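Local structure of microcompartments protein (Desulfitobacterium hafniense, 3NWG) at residues Val10-Ile13 and Ala14-Ile17; Ala112-Ala115 and Ala116-Gln120; Pro173-His176 and Leu177-Cys180. The protein probably serves as a structural shell protein of a bacterial microcompartment, built from two BMC domains in tandem and related to the PduT family. All coordinates share one frame; numbering follows the deposited sequence.

Contact 1 (Val10-Ile13 and Ala14-Ile17); sequences VNSI and ARGI
The flat groups that meet between Val10-Ile13 and Ala14-Ile17 are peptide units: Val10 lays its CG1 methyl over the one joining Arg15 to Gly16, 3.7 Å from Gly16 N. This is the strand-to-helix junction of the first BMC domain, where strand 4-10 ends and helix 13-26 begins. Ser12 holds the N-cap position, yet its hydroxyl forms no capping bond. The first helical N-H groups turn instead to Glu101 of a second subunit, which accepts a hydrogen bond from Ile13 N and a weak one from Ala14 N, so the start of the helix is also part of a subunit interface.

The first turn is closed from within by two backbone hydrogen bonds, Gly16 N to Ser12 O at 2.8 Å and Ile17 N to Ile13 O at 2.7 Å. Around them the side chains fill the inside of the bend. Val10 turns CG1 away from its own backbone N (chi1 -175°), which sets that methyl against the root of Arg15, whose CB lies 3.6 Å from Val10 CG1, while the CB of Val10 faces the side-chain-free CA of Gly16. Ser12 approaches the same root from another direction, its CB 3.8 Å from Arg15 CB. Past that shared root, the bent arginine chain leaves the turn, and its NE reaches Asp166 of the second subunit in a long, weak ion pair.

Along the helix, Ile13 and Ile17 are one turn apart and both touch Tyr42 of strand 42-48; a bound glycerol lies near Ile17. The outer part of Ile17 is extended (chi2 168°), which carries its end methyl back along the helix until CD1 rests 3.5 Å from Ile13 CG2.

Contact 2 (Ala112-Ala115 and Ala116-Gln120); sequences ADTA and AKTGQ
Asp113 and Lys117, an i to i+4 pair along the helix, slant across each other, bringing the ammonium to the syn lone pair of Asp113 OD2, on the side of OD1: Lys117 NZ bonds to Asp113 OD2 at 2.7 Å in a salt bridge. The lysine runs fully extended beyond CG, its methylenes passing the backbone carbonyl of Asp113, with CD 3.5 Å from Asp113 O. Both charged groups have second partners in the loop between strand 68-74 and helix 79-85: Asp113 OD1 accepts from His78 N, and Lys117 NZ also donates to Asn76 O. With an alanine here in place of Asp113, the ammonium is likely to lose its counter-charge and turn more freely, while His78 N would be left without this acceptor.

On another side, Thr114 and Thr118 face Ala153 of helix 144-160, and Thr114 OG1 returns to Val110 O. Toward the end of the helix the backbone pattern changes. Ala116 N still bonds to Ala112 O at 2.9 Å, but Thr118 N bonds to Ala115 O at 3.1 Å, three residues back, and only weakly to Thr114 O. This shift to shorter bonding is characteristic of a helix C-terminus, here that of helix 105-117 in the second BMC domain.

Contact 3 (Pro173-His176 and Leu177-Cys180); sequences PHDH and LKRC
Leu177 N donates to His174 O at 2.8 Å and Arg179 N to Asp175 O at 2.9 Å, and these two bonds carry the single turn formed by Pro173-His176 and Leu177-Cys180. Lys178 N, lying between them, adds only weak bonds to the same two carbonyls. The start of the turn is closed by a side chain: His174, at the N-cap position, accepts from His176 N through its ring nitrogen ND1 at 3.2 Å, in a nearly straight bond (174°) whose donor lies somewhat out of the ring plane. That use of ND1 as acceptor fixes the rotation of the His174 ring, and its CE1 comes to sit above one face of the His176 ring, 3.7 Å from the plane and displaced toward the rim.

Beside this turn lies a looser polar group. Lys178 stretches back along the turn, extended from CG to NZ, until a water bridges its ammonium to Pro173 O; the water accepts from Lys178 NZ at 2.9 Å. On the way the lysine chain passes Asp175, whose OD1 stays 4.2 Å from Lys178 NZ, where the opposite charges may still attract, though beyond a salt bridge. Asp175 OD2 and Lys178 NZ also form long, weak ion pairs with Lys178 and Asp175 of a fourth subunit.

Farther out, packing takes over. Pro173 CB and Leu177 CB are 4.2 Å apart, and Pro173 and Lys178 both rest on Ile94. The N-H of His174 bonds to Asp21 of a third subunit, while His174 and His176 pack on Leu24 of that chain. At the far end Arg179 is the centre of an inverse gamma turn, closed weakly from Cys180 N to Lys178 O. Altogether it is a short, weakly bonded helix with a histidine N-cap, following strand 164-170 and lying between subunits.

Overall arrangement
The three contacts illustrate how local turns serve different surroundings within one tandem-BMC chain. Contact 1 belongs to the first BMC domain and contact 2 to the second; they lie on opposite sides of the chain's centre, about 32 Å apart between centres. Contact 3, near the C-terminus, is about 23 Å from contact 2 and about 37 Å from contact 1, again between centres, and none of the three touches another. The start of a helix in contact 1 and the short terminal helix of contact 3 both meet neighbouring subunits of the six-chain assembly, whereas contact 2, a helix end, is touched by no other chain of the assembly. A glycerol, probably from crystallisation, lies beside contact 1.

Contact 1 (Val10-Ile13 and Ala14-Ile17)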
ATOM      1  N   VAL A  10       7.343 -26.059   4.652  1.00 50.74           N
ATOM      2  CA  VAL A  10       7.122 -26.913   3.490  1.00 52.20           C
ATOM      3  C   VAL A  10       7.869 -26.361   2.284  1.00 54.40           C
ATOM      4  O   VAL A  10       7.974 -25.153   2.107  1.00 55.73           O
ATOM      5  CB  VAL A  10       5.612 -27.008   3.120  1.00 51.56           C
ATOM      6  CG1 VAL A  10       5.388 -27.978   1.990  1.00 52.25           C
ATOM      7  CG2 VAL A  10       4.772 -27.435   4.321  1.00 50.40           C
ATOM      8  N   ASN A  11       8.377 -27.259   1.455  1.00 56.04           N
ATOM      9  CA  ASN A  11       9.093 -26.939   0.237  1.00 57.96           C
ATOM     10  C   ASN A  11       8.296 -26.285  -0.909  1.00 58.46           C
ATOM     11  O   ASN A  11       8.881 -25.637  -1.761  1.00 60.48           O
ATOM     12  CB  ASN A  11       9.686 -28.233  -0.283  1.00 59.71           C
ATOM     13  CG  ASN A  11      11.016 -28.030  -0.938  1.00 64.54           C
ATOM     14  OD1 ASN A  11      11.663 -26.975  -0.783  1.00 66.62           O
ATOM     15  ND2 ASN A  11      11.454 -29.044  -1.686  1.00 69.07           N
ATOM     16  N   SER A  12       6.986 -26.487  -0.966  1.00 57.44           N
ATOM     17  CA  SER A  12       6.149 -25.897  -2.013  1.00 57.92           C
ATOM     18  C   SER A  12       5.097 -24.980  -1.459  1.00 56.82           C
ATOM     19  O   SER A  12       4.504 -25.261  -0.415  1.00 55.76           O
ATOM     20  CB  SER A  12       5.356 -26.970  -2.744  1.00 58.14           C
ATOM     21  OG  SER A  12       6.210 -27.847  -3.395  1.00 60.54           O
ATOM     22  N   ILE A  13       4.798 -23.925  -2.202  1.00 57.37           N
ATOM     23  CA  ILE A  13       3.553 -23.204  -1.982  1.00 56.63           C
ATOM     24  C   ILE A  13       2.356 -24.182  -2.072  1.00 55.62           C
ATOM     25  O   ILE A  13       1.563 -24.294  -1.126  1.00 53.83           O
ATOM     26  CB  ILE A  13       3.406 -22.015  -2.957  1.00 58.51           C
ATOM     27  CG1 ILE A  13       4.390 -20.893  -2.569  1.00 59.59           C
ATOM     28  CG2 ILE A  13       1.979 -21.478  -2.930  1.00 57.96           C
ATOM     29  CD1 ILE A  13       5.787 -20.981  -3.200  1.00 61.50           C
ATOM     30  N   ALA A  14       2.266 -24.912  -3.188  1.00 56.03           N
ATOM     31  CA  ALA A  14       1.141 -25.826  -3.425  1.00 55.47           C
ATOM     32  C   ALA A  14       0.899 -26.747  -2.223  1.00 53.47           C
ATOM     33  O   ALA A  14      -0.183 -26.724  -1.621  1.00 52.57           O
ATOM     34  CB  ALA A  14       1.348 -26.624  -4.699  1.00 56.61           C
ATOM     35  N   ARG A  15       1.927 -27.510  -1.860  1.00 52.65           N
ATOM     36  CA  ARG A  15       1.902 -28.394  -0.690  1.00 50.89           C
ATOM     37  C   ARG A  15       1.686 -27.671   0.625  1.00 49.28           C
ATOM     38  O   ARG A  15       1.023 -28.199   1.513  1.00 48.73           O
ATOM     39  CB  ARG A  15       3.201 -29.195  -0.601  1.00 51.36           C
ATOM     40  CG  ARG A  15       3.380 -30.203  -1.722  1.00 53.07           C
ATOM     41  CD  ARG A  15       2.380 -31.349  -1.627  1.00 54.58           C
ATOM     42  NE  ARG A  15       3.059 -32.618  -1.901  1.00 58.17           N
ATOM     43  CZ  ARG A  15       3.205 -33.597  -1.012  1.00 57.29           C
ATOM     44  NH1 ARG A  15       3.850 -34.699  -1.334  1.00 58.59           N
ATOM     45  NH2 ARG A  15       2.691 -33.479   0.197  1.00 56.27           N
ATOM     46  N   GLY A  16       2.253 -26.472   0.748  1.00 48.98           N
ATOM     47  CA  GLY A  16       2.110 -25.661   1.943  1.00 47.12           C
ATOM     48  C   GLY A  16       0.667 -25.240   2.122  1.00 47.05           C
ATOM     49  O   GLY A  16       0.149 -25.215   3.245  1.00 46.86           O
ATOM     50  N   ILE A  17       0.006 -24.904   1.018  1.00 47.43           N
ATOM     51  CA  ILE A  17      -1.392 -24.519   1.073  1.00 47.07           C
ATOM     52  C   ILE A  17      -2.278 -25.725   1.428  1.00 47.02           C
ATOM     53  O   ILE A  17      -3.260 -25.576   2.152  1.00 46.86           O
ATOM     54  CB  ILE A  17      -1.822 -23.830  -0.221  1.00 48.37           C
ATOM     55  CG1 ILE A  17      -1.168 -22.436  -0.285  1.00 48.79           C
ATOM     56  CG2 ILE A  17      -3.334 -23.734  -0.320  1.00 47.21           C
ATOM     57  CD1 ILE A  17      -1.262 -21.741  -1.660  1.00 47.51           C
TER

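Contact 2 (Ala112-Ala115 and Ala116-Gln120)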
ATOM      1  N   ALA A 112      12.249 -15.686  21.475  1.00 45.33           N
ATOM      2  CA  ALA A 112      11.233 -14.706  21.832  1.00 46.09           C
ATOM      3  C   ALA A 112      10.492 -15.148  23.098  1.00 47.45           C
ATOM      4  O   ALA A 112      10.280 -14.350  23.999  1.00 47.77           O
ATOM      5  CB  ALA A 112      10.263 -14.480  20.674  1.00 45.06           C
ATOM      6  N   ASP A 113      10.133 -16.430  23.166  1.00 48.75           N
ATOM      7  CA  ASP A 113       9.345 -16.955  24.273  1.00 50.47           C
ATOM      8  C   ASP A 113      10.163 -16.936  25.555  1.00 52.01           C
ATOM      9  O   ASP A 113       9.669 -16.536  26.608  1.00 52.88           O
ATOM     10  CB  ASP A 113       8.832 -18.368  23.952  1.00 50.55           C
ATOM     11  CG  ASP A 113       8.039 -18.990  25.106  1.00 52.65           C
ATOM     12  OD1 ASP A 113       6.909 -18.519  25.420  1.00 53.30           O
ATOM     13  OD2 ASP A 113       8.558 -19.971  25.697  1.00 54.31           O
ATOM     14  N   THR A 114      11.420 -17.355  25.465  1.00 52.78           N
ATOM     15  CA  THR A 114      12.304 -17.280  26.617  1.00 54.44           C
ATOM     16  C   THR A 114      12.525 -15.812  27.029  1.00 54.59           C
ATOM     17  O   THR A 114      12.483 -15.478  28.209  1.00 55.59           O
ATOM     18  CB  THR A 114      13.639 -18.028  26.365  1.00 54.88           C
ATOM     19  OG1 THR A 114      13.375 -19.431  26.209  1.00 55.17           O
ATOM     20  CG2 THR A 114      14.604 -17.847  27.547  1.00 55.66           C
ATOM     21  N   ALA A 115      12.719 -14.933  26.056  1.00 54.05           N
ATOM     22  CA  ALA A 115      12.885 -13.520  26.367  1.00 54.66           C
ATOM     23  C   ALA A 115      11.677 -13.005  27.137  1.00 55.67           C
ATOM     24  O   ALA A 115      11.828 -12.470  28.220  1.00 56.88           O
ATOM     25  CB  ALA A 115      13.125 -12.691  25.097  1.00 53.57           C
ATOM     26  N   ALA A 116      10.478 -13.197  26.601  1.00 56.25           N
ATOM     27  CA  ALA A 116       9.264 -12.689  27.248  1.00 57.88           C
ATOM     28  C   ALA A 116       9.045 -13.278  28.644  1.00 59.90           C
ATOM     29  O   ALA A 116       8.469 -12.627  29.511  1.00 61.24           O
ATOM     30  CB  ALA A 116       8.059 -12.929  26.377  1.00 57.42           C
ATOM     31  N   LYS A 117       9.527 -14.493  28.869  1.00 60.78           N
ATOM     32  CA  LYS A 117       9.275 -15.166  30.127  1.00 63.25           C
ATOM     33  C   LYS A 117      10.178 -14.667  31.245  1.00 65.18           C
ATOM     34  O   LYS A 117       9.903 -14.902  32.428  1.00 66.71           O
ATOM     35  CB  LYS A 117       9.394 -16.680  29.963  1.00 63.13           C
ATOM     36  CG  LYS A 117       8.121 -17.326  29.474  1.00 63.39           C
ATOM     37  CD  LYS A 117       8.376 -18.757  29.031  1.00 65.76           C
ATOM     38  CE  LYS A 117       7.064 -19.480  28.758  1.00 68.24           C
ATOM     39  NZ  LYS A 117       7.223 -20.745  27.970  1.00 68.89           N
ATOM     40  N   THR A 118      11.252 -13.977  30.879  1.00 65.44           N
ATOM     41  CA  THR A 118      12.186 -13.496  31.891  1.00 67.71           C
ATOM     42  C   THR A 118      11.953 -12.014  32.191  1.00 68.59           C
ATOM     43  O   THR A 118      12.099 -11.155  31.322  1.00 67.96           O
ATOM     44  CB  THR A 118      13.688 -13.794  31.533  1.00 67.18           C
ATOM     45  OG1 THR A 118      14.170 -12.848  30.583  1.00 66.20           O
ATOM     46  CG2 THR A 118      13.874 -15.215  30.971  1.00 67.05           C
ATOM     47  N   GLY A 119      11.572 -11.720  33.426  1.00 71.08           N
ATOM     48  CA  GLY A 119      11.433 -10.332  33.862  1.00 72.46           C
ATOM     49  C   GLY A 119      10.429  -9.499  33.076  1.00 72.30           C
ATOM     50  O   GLY A 119       9.517 -10.035  32.427  1.00 72.13           O
ATOM     51  N   GLN A 120      10.626  -8.184  33.135  1.00 72.52           N
ATOM     52  CA  GLN A 120       9.637  -7.196  32.708  1.00 73.01           C
ATOM     53  C   GLN A 120      10.060  -6.534  31.393  1.00 70.81           C
ATOM     54  O   GLN A 120      10.694  -5.471  31.383  1.00 70.92           O
ATOM     55  CB  GLN A 120       9.431  -6.129  33.798  1.00 75.03           C
ATOM     56  CG  GLN A 120       9.699  -6.599  35.248  1.00 79.18           C
ATOM     57  CD  GLN A 120      11.182  -6.461  35.687  1.00 82.28           C
ATOM     58  OE1 GLN A 120      12.111  -6.852  34.957  1.00 80.91           O
ATOM     59  NE2 GLN A 120      11.396  -5.903  36.893  1.00 84.32           N
TER

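Contact 3 (Pro173-His176 and Leu177-Cys180)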
ATOM      1  N   PRO A 173      18.122   4.323  22.413  1.00 58.67           N
ATOM      2  CA  PRO A 173      17.940   4.379  20.981  1.00 59.91           C
ATOM      3  C   PRO A 173      17.682   5.807  20.507  1.00 61.69           C
ATOM      4  O   PRO A 173      16.907   6.548  21.138  1.00 61.63           O
ATOM      5  CB  PRO A 173      16.696   3.519  20.764  1.00 59.76           C
ATOM      6  CG  PRO A 173      16.643   2.627  21.939  1.00 59.22           C
ATOM      7  CD  PRO A 173      17.156   3.422  23.062  1.00 58.43           C
ATOM      8  N   HIS A 174      18.337   6.172  19.403  1.00 63.47           N
ATOM      9  CA  HIS A 174      18.079   7.408  18.689  1.00 65.46           C
ATOM     10  C   HIS A 174      16.624   7.442  18.274  1.00 67.49           C
ATOM     11  O   HIS A 174      16.035   6.406  17.998  1.00 67.54           O
ATOM     12  CB  HIS A 174      18.961   7.470  17.444  1.00 65.20           C
ATOM     13  CG  HIS A 174      19.083   8.842  16.845  1.00 65.15           C
ATOM     14  ND1 HIS A 174      18.205   9.325  15.897  1.00 64.68           N
ATOM     15  CD2 HIS A 174      19.992   9.825  17.044  1.00 65.16           C
ATOM     16  CE1 HIS A 174      18.563  10.547  15.547  1.00 63.90           C
ATOM     17  NE2 HIS A 174      19.645  10.875  16.229  1.00 64.13           N
ATOM     18  N   ASP A 175      16.052   8.640  18.218  1.00 70.46           N
ATOM     19  CA  ASP A 175      14.658   8.825  17.806  1.00 73.44           C
ATOM     20  C   ASP A 175      14.286   8.286  16.422  1.00 75.07           C
ATOM     21  O   ASP A 175      13.120   7.990  16.185  1.00 75.41           O
ATOM     22  CB  ASP A 175      14.269  10.301  17.895  1.00 73.97           C
ATOM     23  CG  ASP A 175      14.114  10.785  19.328  1.00 76.23           C
ATOM     24  OD1 ASP A 175      14.209   9.951  20.270  1.00 78.47           O
ATOM     25  OD2 ASP A 175      13.892  12.011  19.507  1.00 78.25           O
ATOM     26  N   HIS A 176      15.245   8.176  15.502  1.00 77.44           N
ATOM     27  CA  HIS A 176      14.957   7.537  14.198  1.00 79.87           C
ATOM     28  C   HIS A 176      14.988   6.003  14.299  1.00 81.29           C
ATOM     29  O   HIS A 176      14.925   5.291  13.288  1.00 81.69           O
ATOM     30  CB  HIS A 176      15.858   8.056  13.058  1.00 79.75           C
ATOM     31  CG  HIS A 176      15.754   9.536  12.828  1.00 80.99           C
ATOM     32  ND1 HIS A 176      16.775  10.274  12.265  1.00 81.49           N
ATOM     33  CD2 HIS A 176      14.763  10.420  13.110  1.00 81.89           C
ATOM     34  CE1 HIS A 176      16.416  11.546  12.207  1.00 81.98           C
ATOM     35  NE2 HIS A 176      15.198  11.661  12.711  1.00 82.02           N
ATOM     36  N   LEU A 177      15.089   5.510  15.530  1.00 82.85           N
ATOM     37  CA  LEU A 177      14.893   4.094  15.819  1.00 84.55           C
ATOM     38  C   LEU A 177      13.543   3.870  16.515  1.00 85.69           C
ATOM     39  O   LEU A 177      12.988   2.770  16.465  1.00 86.08           O
ATOM     40  CB  LEU A 177      16.050   3.546  16.663  1.00 84.48           C
ATOM     41  CG  LEU A 177      17.313   3.048  15.951  1.00 84.28           C
ATOM     42  CD1 LEU A 177      17.971   4.107  15.063  1.00 83.70           C
ATOM     43  CD2 LEU A 177      18.299   2.517  16.983  1.00 84.32           C
ATOM     44  N   LYS A 178      13.033   4.917  17.166  1.00 86.93           N
ATOM     45  CA  LYS A 178      11.651   4.960  17.657  1.00 88.17           C
ATOM     46  C   LYS A 178      10.707   5.389  16.508  1.00 89.29           C
ATOM     47  O   LYS A 178       9.476   5.274  16.607  1.00 89.69           O
ATOM     48  CB  LYS A 178      11.541   5.893  18.875  1.00 87.98           C
ATOM     49  CG  LYS A 178      12.572   5.581  19.955  1.00 87.65           C
ATOM     50  CD  LYS A 178      12.620   6.590  21.087  1.00 87.52           C
ATOM     51  CE  LYS A 178      13.696   6.177  22.093  1.00 88.23           C
ATOM     52  NZ  LYS A 178      13.832   7.092  23.257  1.00 87.95           N
ATOM     53  N   ARG A 179      11.300   5.889  15.423  0.50 90.28           N
ATOM     54  CA  ARG A 179      10.612   6.029  14.145  0.50 91.26           C
ATOM     55  C   ARG A 179      10.733   4.666  13.475  0.50 91.94           C
ATOM     56  O   ARG A 179      11.323   4.542  12.396  0.50 91.93           O
ATOM     57  CB  ARG A 179      11.291   7.100  13.292  0.50 91.22           C
ATOM     58  CG  ARG A 179      10.372   7.833  12.326  0.50 91.45           C
ATOM     59  CD  ARG A 179       9.932   6.955  11.167  0.50 91.53           C
ATOM     60  NE  ARG A 179       9.087   7.691  10.230  0.50 91.39           N
ATOM     61  CZ  ARG A 179       8.410   7.131   9.232  0.50 91.33           C
ATOM     62  NH1 ARG A 179       7.664   7.880   8.430  0.50 91.13           N
ATOM     63  NH2 ARG A 179       8.474   5.820   9.038  0.50 91.01           N
ATOM     64  N   CYS A 180      10.166   3.656  14.143  1.00 92.85           N
ATOM     65  CA  CYS A 180      10.438   2.231  13.890  1.00 93.61           C
ATOM     66  C   CYS A 180      10.455   1.816  12.422  1.00 93.84           C
ATOM     67  O   CYS A 180      11.524   1.607  11.842  1.00 94.17           O
ATOM     68  CB  CYS A 180       9.463   1.341  14.685  1.00 93.81           C
ATOM     69  SG  CYS A 180      10.071   0.741  16.325  1.00 94.76           S
TER
HETATM   70  O   HOH W   1      16.570   7.462  24.196  1.00 63.39           O